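Local coordinates for PfhB2 (Pasteurella multocida, PDB 6U8T), which probably acts as a YopT-like cysteine protease, the activity of one domain of the larger PfhB2 toxin, at the interface of chains A and B. Residues are numbered along the deposited sequence; one frame, centred on the assembly and turned at random. Chains: chain A/B, PfhB2.

The interface of chains A and B. Residues chain A 35, 154-156, 208; chain B 159-161, 213.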
# COMPACT_ATOMS: atom_id res chain seq x y z
N HIS A 35 -7.14 -1.02 -11.03
CA HIS A 35 -6.64 -2.39 -11.26
C HIS A 35 -7.59 -3.09 -12.23
O HIS A 35 -7.11 -3.73 -13.18
CB HIS A 35 -6.46 -3.13 -9.93
CG HIS A 35 -5.98 -4.52 -10.09
ND1 HIS A 35 -6.49 -5.57 -9.35
CD2 HIS A 35 -5.10 -5.05 -10.96
CE1 HIS A 35 -5.90 -6.69 -9.73
NE2 HIS A 35 -5.04 -6.40 -10.71
N ILE A 154 1.59 -7.27 -11.01
CA ILE A 154 2.65 -6.68 -10.15
C ILE A 154 1.95 -6.13 -8.90
O ILE A 154 0.87 -5.50 -9.04
CB ILE A 154 3.43 -5.57 -10.90
CG1 ILE A 154 4.14 -6.07 -12.16
CG2 ILE A 154 4.41 -4.84 -10.02
CD1 ILE A 154 5.38 -6.85 -11.85
N ASN A 155 2.53 -6.36 -7.74
CA ASN A 155 2.01 -5.84 -6.45
C ASN A 155 2.73 -4.52 -6.19
O ASN A 155 3.93 -4.43 -6.49
CB ASN A 155 2.11 -6.90 -5.35
CG ASN A 155 0.87 -7.77 -5.28
OD1 ASN A 155 0.77 -8.70 -4.44
ND2 ASN A 155 -0.14 -7.43 -6.07
N LEU A 156 2.01 -3.52 -5.73
CA LEU A 156 2.56 -2.17 -5.42
C LEU A 156 2.78 -2.05 -3.90
O LEU A 156 2.15 -2.78 -3.12
CB LEU A 156 1.58 -1.11 -5.92
CG LEU A 156 1.17 -1.22 -7.39
CD1 LEU A 156 -0.02 -0.32 -7.67
CD2 LEU A 156 2.32 -0.90 -8.33
N LYS A 208 -6.88 -8.82 0.44
CA LYS A 208 -6.18 -10.11 0.23
C LYS A 208 -5.77 -10.64 1.61
O LYS A 208 -5.80 -9.86 2.59
CB LYS A 208 -4.99 -9.92 -0.71
CG LYS A 208 -5.38 -9.39 -2.08
CD LYS A 208 -4.25 -9.35 -3.05
CE LYS A 208 -3.31 -8.18 -2.89
NZ LYS A 208 -2.62 -7.91 -4.18
N GLY B 159 -1.82 -1.72 -3.59
CA GLY B 159 -2.71 -2.19 -4.67
C GLY B 159 -2.03 -3.18 -5.61
O GLY B 159 -0.86 -3.57 -5.40
N SER B 160 -2.77 -3.54 -6.64
CA SER B 160 -2.29 -4.42 -7.74
C SER B 160 -2.35 -3.66 -9.06
O SER B 160 -3.22 -2.78 -9.22
CB SER B 160 -3.11 -5.65 -7.76
OG SER B 160 -3.01 -6.32 -6.51
N HIS B 161 -1.42 -3.95 -9.96
CA HIS B 161 -1.39 -3.37 -11.32
C HIS B 161 -1.15 -4.50 -12.31
O HIS B 161 -0.50 -5.51 -11.94
CB HIS B 161 -0.33 -2.26 -11.39
CG HIS B 161 -0.36 -1.52 -12.68
ND1 HIS B 161 -1.53 -1.04 -13.22
CD2 HIS B 161 0.63 -1.17 -13.52
CE1 HIS B 161 -1.26 -0.41 -14.34
NE2 HIS B 161 0.06 -0.46 -14.55
N PHE B 213 4.89 -9.59 -4.78
CA PHE B 213 4.59 -10.68 -5.73
C PHE B 213 4.39 -10.09 -7.12
O PHE B 213 3.91 -8.96 -7.30
CB PHE B 213 3.36 -11.46 -5.27
CG PHE B 213 3.54 -12.19 -3.97
CD1 PHE B 213 4.64 -13.00 -3.76
CD2 PHE B 213 2.61 -12.06 -2.95
CE1 PHE B 213 4.79 -13.71 -2.57
CE2 PHE B 213 2.77 -12.76 -1.77
CZ PHE B 213 3.86 -13.57 -1.57
O HOH W 1 2.87 -8.66 -2.55
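B:Ser160, at the start of strand 160-168, presses its CB methylene on one face of the A:His35 imidazole, 3.5 Å above the ring centre in a CH-pi contact. A:His35 reaches over from helix 20-49 with CG anti to its backbone N (chi1 179°), which turns a face of the ring towards the serine CB; its own CB also packs on the B:Ser160 carbonyl O at 3.3 Å. The serine hydroxyl points away from this ring. With OG beside its own backbone N (chi1 -59°), it receives a hydrogen bond from the side-chain amine nitrogen NZ of A:Lys208 at 2.8 Å and lies 3.1 Å from the amide ND2 of A:Asn155, a suitable second donor. Two nitrogens of chain A thus grip one oxygen. The A:Asn155 side chain runs alongside that of B:Phe213, amide and ring planes 56° apart, and its OD1 is linked through a water to the B:Phe213 backbone N. A:Asn155 N also hydrogen-bonds to B:Phe213 O at 3.0 Å, though less straight at the hydrogen than its neighbours. The backbones pair as antiparallel strands. A:Ile154 and B:His161 exchange N-H and carbonyl in both directions, each bond 2.9 Å from N to O, and A:Leu156 N continues the ladder to B:Gly159 O. The end of chain A strand 147-155 thereby slots between strands 160-168 and 212-219 of chain B. Repeated by two-fold symmetry, this insertion ties the copies into an intertwined dimer, possibly a strand exchange, though the structure alone does not show whether it forms in solution.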